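Local structure of oxygenase-reductase (Streptomyces fradiae, 4OSP) at residues E117-T120 and P121-D125; Q140-L143 and T144-D148; S157-R161 and F162-Q166. The protein reduces the C-6 ketone of angucyclinones in urdamycin biosynthesis, using NADPH, through the C-terminal short-chain reductase domain that makes up this chain. One frame throughout, in Å; residues are numbered along the deposited sequence.

Interaction 1: E117-T120 and P121-D125; sequences EEVT and PELFD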
ATOM      1  N   GLU B 117     -26.995   3.167   7.037  1.00 52.13           N
ATOM      2  CA  GLU B 117     -28.368   2.698   6.886  1.00 52.42           C
ATOM      3  C   GLU B 117     -29.304   3.770   6.325  1.00 52.38           C
ATOM      4  O   GLU B 117     -30.297   3.444   5.672  1.00 52.01           O
ATOM      5  CB  GLU B 117     -28.904   2.130   8.202  1.00 51.86           C
ATOM      6  CG  GLU B 117     -28.420   0.715   8.511  1.00 51.60           C
ATOM      7  CD  GLU B 117     -27.100   0.679   9.277  1.00 51.20           C
ATOM      8  OE1 GLU B 117     -26.608   1.753   9.687  1.00 48.99           O
ATOM      9  OE2 GLU B 117     -26.559  -0.434   9.478  1.00 49.98           O
ATOM     10  N   GLU B 118     -28.968   5.042   6.560  1.00 54.79           N
ATOM     11  CA  GLU B 118     -29.807   6.174   6.125  1.00 54.58           C
ATOM     12  C   GLU B 118     -29.487   6.674   4.718  1.00 51.63           C
ATOM     13  O   GLU B 118     -30.161   7.570   4.217  1.00 54.61           O
ATOM     14  CB  GLU B 118     -29.689   7.351   7.099  1.00 60.42           C
ATOM     15  CG  GLU B 118     -30.052   7.049   8.545  1.00 69.59           C
ATOM     16  CD  GLU B 118     -29.602   8.152   9.495  1.00 73.30           C
ATOM     17  OE1 GLU B 118     -28.637   8.873   9.160  1.00 76.73           O
ATOM     18  OE2 GLU B 118     -30.208   8.297  10.580  1.00 70.72           O
ATOM     19  N   VAL B 119     -28.450   6.115   4.090  1.00 46.65           N
ATOM     20  CA  VAL B 119     -28.048   6.537   2.748  1.00 39.60           C
ATOM     21  C   VAL B 119     -29.082   6.134   1.693  1.00 38.87           C
ATOM     22  O   VAL B 119     -29.399   4.955   1.534  1.00 38.17           O
ATOM     23  CB  VAL B 119     -26.663   5.978   2.357  1.00 39.43           C
ATOM     24  CG1 VAL B 119     -26.422   6.134   0.858  1.00 35.76           C
ATOM     25  CG2 VAL B 119     -25.558   6.662   3.159  1.00 37.27           C
ATOM     26  N   THR B 120     -29.597   7.128   0.980  1.00 37.64           N
ATOM     27  CA  THR B 120     -30.555   6.903  -0.089  1.00 38.02           C
ATOM     28  C   THR B 120     -29.864   6.916  -1.445  1.00 36.67           C
ATOM     29  O   THR B 120     -28.771   7.474  -1.582  1.00 36.08           O
ATOM     30  CB  THR B 120     -31.655   7.984  -0.100  1.00 39.09           C
ATOM     31  OG1 THR B 120     -31.085   9.246   0.264  1.00 39.73           O
ATOM     32  CG2 THR B 120     -32.775   7.627   0.871  1.00 39.23           C
ATOM     33  N   PRO B 121     -30.507   6.300  -2.455  1.00 35.60           N
ATOM     34  CA  PRO B 121     -30.056   6.336  -3.849  1.00 36.46           C
ATOM     35  C   PRO B 121     -29.799   7.756  -4.388  1.00 37.45           C
ATOM     36  O   PRO B 121     -28.969   7.926  -5.285  1.00 37.12           O
ATOM     37  CB  PRO B 121     -31.212   5.670  -4.603  1.00 35.12           C
ATOM     38  CG  PRO B 121     -31.783   4.713  -3.613  1.00 34.88           C
ATOM     39  CD  PRO B 121     -31.650   5.382  -2.272  1.00 34.48           C
ATOM     40  N   GLU B 122     -30.500   8.751  -3.839  1.00 39.46           N
ATOM     41  CA  GLU B 122     -30.349  10.151  -4.254  1.00 40.04           C
ATOM     42  C   GLU B 122     -29.043  10.734  -3.745  1.00 39.11           C
ATOM     43  O   GLU B 122     -28.264  11.300  -4.513  1.00 40.92           O
ATOM     44  CB  GLU B 122     -31.517  11.000  -3.741  1.00 44.35           C
ATOM     45  CG  GLU B 122     -32.865  10.696  -4.391  1.00 51.14           C
ATOM     46  CD  GLU B 122     -33.458   9.347  -3.975  1.00 54.20           C
ATOM     47  OE1 GLU B 122     -33.109   8.830  -2.884  1.00 54.45           O
ATOM     48  OE2 GLU B 122     -34.286   8.805  -4.744  1.00 56.82           O
ATOM     49  N   LEU B 123     -28.818  10.610  -2.441  1.00 36.64           N
ATOM     50  CA  LEU B 123     -27.596  11.089  -1.806  1.00 35.12           C
ATOM     51  C   LEU B 123     -26.360  10.423  -2.412  1.00 34.72           C
ATOM     52  O   LEU B 123     -25.319  11.064  -2.579  1.00 34.72           O
ATOM     53  CB  LEU B 123     -27.649  10.829  -0.296  1.00 34.37           C
ATOM     54  CG  LEU B 123     -26.366  11.015   0.514  1.00 35.42           C
ATOM     55  CD1 LEU B 123     -25.944  12.479   0.576  1.00 34.42           C
ATOM     56  CD2 LEU B 123     -26.533  10.435   1.912  1.00 36.75           C
ATOM     57  N   PHE B 124     -26.477   9.135  -2.733  1.00 34.99           N
ATOM     58  CA  PHE B 124     -25.373   8.409  -3.337  1.00 35.44           C
ATOM     59  C   PHE B 124     -25.018   9.068  -4.676  1.00 36.10           C
ATOM     60  O   PHE B 124     -23.854   9.428  -4.918  1.00 33.89           O
ATOM     61  CB  PHE B 124     -25.730   6.929  -3.533  1.00 34.63           C
ATOM     62  CG  PHE B 124     -24.567   6.076  -3.981  1.00 32.67           C
ATOM     63  CD1 PHE B 124     -23.724   5.477  -3.047  1.00 32.49           C
ATOM     64  CD2 PHE B 124     -24.315   5.876  -5.328  1.00 31.45           C
ATOM     65  CE1 PHE B 124     -22.652   4.694  -3.453  1.00 32.59           C
ATOM     66  CE2 PHE B 124     -23.244   5.093  -5.741  1.00 32.26           C
ATOM     67  CZ  PHE B 124     -22.412   4.503  -4.802  1.00 31.57           C
ATOM     68  N   ASP B 125     -26.038   9.241  -5.521  1.00 35.47           N
ATOM     69  CA  ASP B 125     -25.903   9.949  -6.790  1.00 34.52           C
ATOM     70  C   ASP B 125     -25.253  11.317  -6.598  1.00 34.50           C
ATOM     71  O   ASP B 125     -24.376  11.708  -7.369  1.00 35.03           O
ATOM     72  CB  ASP B 125     -27.275  10.115  -7.450  1.00 34.06           C
ATOM     73  CG  ASP B 125     -27.840   8.803  -7.973  1.00 35.48           C
ATOM     74  OD1 ASP B 125     -27.143   7.775  -7.898  1.00 35.63           O
ATOM     75  OD2 ASP B 125     -28.987   8.795  -8.459  1.00 36.31           O
TER

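Interaction 2: Q140-L143 and T144-D148; sequences QRAL and TLIPD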
ATOM      1  N   GLN B 140     -10.833  15.466 -17.876  1.00 19.54           N
ATOM      2  CA  GLN B 140     -11.006  15.185 -19.293  1.00 20.54           C
ATOM      3  C   GLN B 140     -11.028  16.478 -20.102  1.00 21.32           C
ATOM      4  O   GLN B 140     -10.305  16.621 -21.084  1.00 22.39           O
ATOM      5  CB  GLN B 140     -12.287  14.394 -19.536  1.00 19.93           C
ATOM      6  CG  GLN B 140     -12.451  13.919 -20.973  1.00 19.43           C
ATOM      7  CD  GLN B 140     -13.813  13.325 -21.217  1.00 19.27           C
ATOM      8  OE1 GLN B 140     -14.804  14.047 -21.319  1.00 18.52           O
ATOM      9  NE2 GLN B 140     -13.875  12.000 -21.306  1.00 19.45           N
ATOM     10  N   ARG B 141     -11.851  17.421 -19.671  1.00 21.13           N
ATOM     11  CA  ARG B 141     -11.943  18.700 -20.338  1.00 21.36           C
ATOM     12  C   ARG B 141     -10.631  19.504 -20.204  1.00 21.79           C
ATOM     13  O   ARG B 141     -10.191  20.141 -21.171  1.00 22.38           O
ATOM     14  CB  ARG B 141     -13.163  19.477 -19.827  1.00 22.00           C
ATOM     15  CG  ARG B 141     -13.331  20.891 -20.365  1.00 24.70           C
ATOM     16  CD  ARG B 141     -13.727  20.950 -21.843  1.00 25.14           C
ATOM     17  NE  ARG B 141     -13.250  22.204 -22.434  1.00 27.42           N
ATOM     18  CZ  ARG B 141     -13.965  23.319 -22.490  1.00 28.05           C
ATOM     19  NH1 ARG B 141     -15.197  23.337 -22.010  1.00 33.94           N
ATOM     20  NH2 ARG B 141     -13.464  24.411 -23.027  1.00 27.19           N
ATOM     21  N   ALA B 142      -9.986  19.444 -19.039  1.00 20.40           N
ATOM     22  CA  ALA B 142      -8.752  20.219 -18.817  1.00 20.87           C
ATOM     23  C   ALA B 142      -7.560  19.782 -19.676  1.00 22.02           C
ATOM     24  O   ALA B 142      -6.660  20.589 -19.941  1.00 22.30           O
ATOM     25  CB  ALA B 142      -8.366  20.234 -17.340  1.00 19.97           C
ATOM     26  N   LEU B 143      -7.541  18.511 -20.093  1.00 22.74           N
ATOM     27  CA  LEU B 143      -6.453  17.993 -20.931  1.00 25.02           C
ATOM     28  C   LEU B 143      -6.249  18.830 -22.182  1.00 26.43           C
ATOM     29  O   LEU B 143      -5.144  18.906 -22.713  1.00 28.28           O
ATOM     30  CB  LEU B 143      -6.692  16.536 -21.337  1.00 26.23           C
ATOM     31  CG  LEU B 143      -6.756  15.439 -20.269  1.00 27.07           C
ATOM     32  CD1 LEU B 143      -6.799  14.093 -20.973  1.00 30.04           C
ATOM     33  CD2 LEU B 143      -5.589  15.487 -19.300  1.00 26.39           C
ATOM     34  N   THR B 144      -7.312  19.469 -22.644  1.00 27.84           N
ATOM     35  CA  THR B 144      -7.220  20.353 -23.796  1.00 29.54           C
ATOM     36  C   THR B 144      -6.442  21.641 -23.505  1.00 29.39           C
ATOM     37  O   THR B 144      -5.959  22.294 -24.427  1.00 31.56           O
ATOM     38  CB  THR B 144      -8.612  20.722 -24.343  1.00 32.60           C
ATOM     39  OG1 THR B 144      -8.456  21.635 -25.432  1.00 39.74           O
ATOM     40  CG2 THR B 144      -9.456  21.394 -23.281  1.00 30.19           C
ATOM     41  N   LEU B 145      -6.319  22.000 -22.227  1.00 26.15           N
ATOM     42  CA  LEU B 145      -5.684  23.255 -21.848  1.00 24.23           C
ATOM     43  C   LEU B 145      -4.310  23.067 -21.200  1.00 24.76           C
ATOM     44  O   LEU B 145      -3.462  23.949 -21.287  1.00 25.92           O
ATOM     45  CB  LEU B 145      -6.597  24.058 -20.922  1.00 23.36           C
ATOM     46  CG  LEU B 145      -8.043  24.291 -21.392  1.00 23.46           C
ATOM     47  CD1 LEU B 145      -8.827  25.070 -20.341  1.00 23.25           C
ATOM     48  CD2 LEU B 145      -8.094  25.027 -22.728  1.00 23.55           C
ATOM     49  N   ILE B 146      -4.095  21.923 -20.551  1.00 23.88           N
ATOM     50  CA  ILE B 146      -2.831  21.667 -19.858  1.00 22.10           C
ATOM     51  C   ILE B 146      -1.709  21.349 -20.839  1.00 22.53           C
ATOM     52  O   ILE B 146      -1.834  20.434 -21.646  1.00 22.42           O
ATOM     53  CB  ILE B 146      -2.959  20.539 -18.807  1.00 21.36           C
ATOM     54  CG1 ILE B 146      -4.041  20.903 -17.769  1.00 20.50           C
ATOM     55  CG2 ILE B 146      -1.606  20.258 -18.152  1.00 19.08           C
ATOM     56  CD1 ILE B 146      -4.502  19.740 -16.925  1.00 19.79           C
ATOM     57  N   PRO B 147      -0.610  22.126 -20.777  1.00 22.59           N
ATOM     58  CA  PRO B 147       0.550  21.912 -21.640  1.00 21.88           C
ATOM     59  C   PRO B 147       1.374  20.709 -21.180  1.00 22.67           C
ATOM     60  O   PRO B 147       1.229  20.261 -20.040  1.00 22.75           O
ATOM     61  CB  PRO B 147       1.375  23.189 -21.423  1.00 22.40           C
ATOM     62  CG  PRO B 147       1.038  23.618 -20.032  1.00 22.13           C
ATOM     63  CD  PRO B 147      -0.410  23.256 -19.842  1.00 21.25           C
ATOM     64  N   ASP B 148       2.236  20.197 -22.056  1.00 21.80           N
ATOM     65  CA  ASP B 148       3.286  19.292 -21.633  1.00 22.24           C
ATOM     66  C   ASP B 148       4.053  19.934 -20.489  1.00 21.60           C
ATOM     67  O   ASP B 148       4.306  21.118 -20.520  1.00 21.05           O
ATOM     68  CB  ASP B 148       4.245  19.010 -22.792  1.00 23.60           C
ATOM     69  CG  ASP B 148       3.677  18.023 -23.792  1.00 25.63           C
ATOM     70  OD1 ASP B 148       2.428  17.923 -23.908  1.00 24.85           O
ATOM     71  OD2 ASP B 148       4.490  17.332 -24.454  1.00 28.22           O
TER

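Interaction 3: S157-R161 and F162-Q166; sequences SGLTR and FANPQ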
ATOM      1  N   SER B 157      -8.543  12.009   0.651  1.00 33.72           N
ATOM      2  CA  SER B 157      -8.930  11.998   2.055  1.00 37.36           C
ATOM      3  C   SER B 157      -8.183  10.901   2.796  1.00 39.70           C
ATOM      4  O   SER B 157      -7.972   9.809   2.254  1.00 40.18           O
ATOM      5  CB  SER B 157     -10.433  11.753   2.195  1.00 38.14           C
ATOM      6  OG  SER B 157     -10.831  11.842   3.550  1.00 40.04           O
ATOM      7  N   GLY B 158      -7.788  11.198   4.036  1.00 41.09           N
ATOM      8  CA  GLY B 158      -7.305  10.176   4.969  1.00 42.20           C
ATOM      9  C   GLY B 158      -8.348   9.099   5.272  1.00 42.34           C
ATOM     10  O   GLY B 158      -7.998   7.990   5.686  1.00 44.17           O
ATOM     11  N   LEU B 159      -9.623   9.425   5.045  1.00 40.75           N
ATOM     12  CA  LEU B 159     -10.729   8.466   5.184  1.00 42.26           C
ATOM     13  C   LEU B 159     -10.707   7.290   4.190  1.00 42.59           C
ATOM     14  O   LEU B 159     -11.443   6.323   4.374  1.00 43.88           O
ATOM     15  CB  LEU B 159     -12.087   9.181   5.122  1.00 42.46           C
ATOM     16  CG  LEU B 159     -12.471  10.112   6.281  1.00 43.19           C
ATOM     17  CD1 LEU B 159     -13.811  10.784   6.010  1.00 41.78           C
ATOM     18  CD2 LEU B 159     -12.495   9.371   7.616  1.00 44.31           C
ATOM     19  N   THR B 160      -9.875   7.372   3.146  1.00 42.36           N
ATOM     20  CA  THR B 160      -9.615   6.205   2.274  1.00 41.65           C
ATOM     21  C   THR B 160      -8.651   5.209   2.940  1.00 43.55           C
ATOM     22  O   THR B 160      -8.525   4.063   2.501  1.00 40.84           O
ATOM     23  CB  THR B 160      -9.042   6.590   0.884  1.00 40.35           C
ATOM     24  OG1 THR B 160      -7.697   7.082   1.020  1.00 38.26           O
ATOM     25  CG2 THR B 160      -9.924   7.625   0.174  1.00 38.04           C
ATOM     26  N   ARG B 161      -7.979   5.660   3.998  1.00 46.44           N
ATOM     27  CA  ARG B 161      -6.950   4.872   4.678  1.00 48.90           C
ATOM     28  C   ARG B 161      -7.390   4.521   6.098  1.00 47.70           C
ATOM     29  O   ARG B 161      -6.825   3.628   6.739  1.00 44.91           O
ATOM     30  CB  ARG B 161      -5.628   5.658   4.722  1.00 52.61           C
ATOM     31  CG  ARG B 161      -5.092   6.115   3.364  1.00 53.88           C
ATOM     32  CD  ARG B 161      -4.750   4.918   2.494  1.00 55.50           C
ATOM     33  NE  ARG B 161      -3.739   5.213   1.480  1.00 55.93           N
ATOM     34  CZ  ARG B 161      -4.001   5.714   0.276  1.00 54.95           C
ATOM     35  NH1 ARG B 161      -5.252   6.011  -0.071  1.00 54.75           N
ATOM     36  NH2 ARG B 161      -3.007   5.919  -0.580  1.00 53.05           N
ATOM     37  N   PHE B 162      -8.405   5.240   6.572  1.00 49.40           N
ATOM     38  CA  PHE B 162      -8.896   5.136   7.941  1.00 52.40           C
ATOM     39  C   PHE B 162     -10.386   4.812   7.917  1.00 49.73           C
ATOM     40  O   PHE B 162     -11.191   5.607   7.416  1.00 48.89           O
ATOM     41  CB  PHE B 162      -8.675   6.474   8.664  1.00 55.88           C
ATOM     42  CG  PHE B 162      -8.735   6.382  10.164  1.00 60.76           C
ATOM     43  CD1 PHE B 162      -9.959   6.285  10.827  1.00 63.30           C
ATOM     44  CD2 PHE B 162      -7.563   6.427  10.923  1.00 63.37           C
ATOM     45  CE1 PHE B 162     -10.009   6.209  12.214  1.00 67.64           C
ATOM     46  CE2 PHE B 162      -7.609   6.354  12.311  1.00 66.78           C
ATOM     47  CZ  PHE B 162      -8.833   6.246  12.957  1.00 67.34           C
ATOM     48  N   ALA B 163     -10.747   3.647   8.453  1.00 47.31           N
ATOM     49  CA  ALA B 163     -12.148   3.215   8.495  1.00 47.80           C
ATOM     50  C   ALA B 163     -13.039   4.172   9.302  1.00 49.61           C
ATOM     51  O   ALA B 163     -12.659   4.648  10.380  1.00 49.06           O
ATOM     52  CB  ALA B 163     -12.261   1.794   9.026  1.00 45.58           C
ATOM     53  N   ASN B 164     -14.217   4.457   8.748  1.00 50.79           N
ATOM     54  CA  ASN B 164     -15.197   5.351   9.360  1.00 51.74           C
ATOM     55  C   ASN B 164     -16.540   5.189   8.652  1.00 50.65           C
ATOM     56  O   ASN B 164     -16.802   5.861   7.646  1.00 49.58           O
ATOM     57  CB  ASN B 164     -14.723   6.814   9.298  1.00 52.55           C
ATOM     58  CG  ASN B 164     -15.541   7.736  10.187  1.00 53.52           C
ATOM     59  OD1 ASN B 164     -16.716   7.483  10.457  1.00 54.81           O
ATOM     60  ND2 ASN B 164     -14.919   8.817  10.645  1.00 53.26           N
ATOM     61  N   PRO B 165     -17.393   4.283   9.168  1.00 50.82           N
ATOM     62  CA  PRO B 165     -18.669   3.940   8.527  1.00 51.32           C
ATOM     63  C   PRO B 165     -19.606   5.140   8.385  1.00 53.02           C
ATOM     64  O   PRO B 165     -20.501   5.126   7.537  1.00 53.36           O
ATOM     65  CB  PRO B 165     -19.280   2.903   9.481  1.00 50.15           C
ATOM     66  CG  PRO B 165     -18.136   2.383  10.278  1.00 49.14           C
ATOM     67  CD  PRO B 165     -17.185   3.531  10.417  1.00 50.08           C
ATOM     68  N   GLN B 166     -19.381   6.173   9.199  1.00 53.07           N
ATOM     69  CA  GLN B 166     -20.207   7.382   9.182  1.00 58.30           C
ATOM     70  C   GLN B 166     -20.143   8.148   7.849  1.00 57.74           C
ATOM     71  O   GLN B 166     -21.039   8.938   7.528  1.00 57.27           O
ATOM     72  CB  GLN B 166     -19.817   8.304  10.350  1.00 62.27           C
ATOM     73  CG  GLN B 166     -20.754   9.486  10.579  1.00 66.77           C
ATOM     74  CD  GLN B 166     -22.230   9.093  10.584  1.00 69.07           C
ATOM     75  OE1 GLN B 166     -22.605   8.010  11.048  1.00 67.62           O
ATOM     76  NE2 GLN B 166     -23.074   9.981  10.068  1.00 67.45           N
TER

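Interaction 1: E117-T120 and P121-D125
Phe-124 N donates to Thr-120 O over 3.1 Å, nearly straight at 160°, and this bond closes the first turn of helix 121-142 with Thr-120 at the N-cap position and Pro-121 as the first helical residue. The proline ring sits against the residue before it, its CD 3.4 Å from Thr-120 CB, the two side chains crossing at about a right angle. Glu-122 folds back: a bend at chi2 (71°) brings its OE1 to 3.3 Å from Thr-120 CB. A carboxylate held over the start of a helix probably gains from the positive end of the helix dipole. The apolar contact is between Val-119 CG2 and Leu-123 CD2, 4.1 Å apart, methyl against methyl. Leu-123 CG lies anti to its backbone N (chi1 169°), which sends the branch back over the incoming loop. This pair joins the residue before the cap to the third of the helix, one short of the spacing of a classical hydrophobic staple. Phe-124 touches Thr-120 O with CB at 3.7 Å, while its ring leads off to meet Phe-137 of the second subunit edge-to-face. There Val-119 also packs on Phe-136 of that subunit, and Asp-125 makes a salt bridge with its Lys-133. Next along the helix comes Arg-126, an NADP(+)-binding residue. A loop that leaves the strand 103-106 side of the Rossmann fold and enters a long helix through a Thr-Pro N-terminus, with one flank pressed on the equivalent helix of a partner, fits the helix-bundle dimer interface of short-chain dehydrogenases/reductases.

Interaction 2: Q140-L143 and T144-D148
Thr-144 brings its CG2 methyl to the edge of the Arg-141 guanidinium, in the plane of the group and 4.0 Å from Arg-141 NE. The two side chains run side by side and point the same way; from 144-148 nothing lies over either guanidinium face. Arg-141 gets there by a bend at chi2 (70°), and its NH2 is held in a salt bridge by Glu-89 on helix 80-96. The exact setting of both Thr-144 CG2 and Arg-141 O is doubtful, since the two atoms sit implausibly close. The other flat group, the amide of Gln-140, takes no part in this edge contact; its NE2 bonds to the carbonyl oxygens of Val-119 and Pro-116 of the second subunit. The stretch lies where helix 121-142, the helix of a beta-alpha-beta crossover in the Rossmann fold, runs out and the chain leaves for strand 151-155. Ala-142 O takes two backbone bonds here. Ile-146 N reaches Ala-142 O at 3.0 Å with a C=O...N angle of 166°, keeping the alpha-helical spacing, whereas Leu-145 N comes to Ala-142 O at 2.7 Å from well above the carbonyl plane, with the shorter 3-10 spacing. Ile-146 CG1 stays beside its own backbone N (chi1 -58°), which places it 3.4 Å from Ala-142 O, and Ile-146 CD1 meets Ala-142 CB at 3.9 Å. Leu-145 adds its CB, 3.6 Å from Ala-142 O. Round the turn, Ala-142 rests on Phe-85 of helix 80-96, the backbone of Leu-145 is hydrogen-bonded to Leu-101, and Leu-143 packs on Leu-188 and, across the interface, on Glu-117 of the second subunit.

Interaction 3: S157-R161 and F162-Q166
Leu-159 and Asn-164 touch in van der Waals contact: Leu-159 CD2 lies 3.8 Å from Asn-164 CB and nearly as close to ND2, so the methyl meets the CB of Asn-164 and its amide nitrogen. Closer to the junction, Phe-162 sets its CB 3.4 Å from Gly-158 O while its ring leads away.

The clear hydrogen bonds lie within one half or the other. Ser-157 OG accepts from Leu-159 N at 3.1 Å, an ST turn, and Ser-157 O takes both the backbone N and the hydroxyl OG1 of Thr-160, the latter at 3.0 Å. Asn-164 OD1 accepts from Gln-166 N at 3.2 Å, an Asx turn that leads into the next 3-10 segment.

Arg-161 NH1 makes a weak bond to Thr-160 OG1 and a long, weak ion pair with Asp-178, and the guanidinium makes a cation-pi contact with Tyr-253.

The loop links strand 151-155 to helix 168-187. Leu-159 leans on Tyr-170 and Thr-160 on Lys-174, the ends of that helix's YxxxK signature, while Asn-164 N bonds to His-183 of the second subunit and Ala-163 packs on Leu-262 of the third.

Interactions 1 and 2 lie at the two ends of helix 121-142; within one subunit their centres are 33 Å apart and their nearest atoms about 17 Å. Across the dimer, however, the two ends come together, one from each subunit. Interaction 3 follows in the next loop; its nearest atoms are about 6 Å from interaction 1 and about 19 Å from interaction 2, which lies on the opposite side of the chain's centre. NADP(+) is not bound to this chain, but measured between side chains its site is close to two of the three: about 4 Å from Thr-160 to Lys-174 and about 5 Å from Leu-123 to Arg-126, whereas Arg-141 stays about 11 Å from Leu-75.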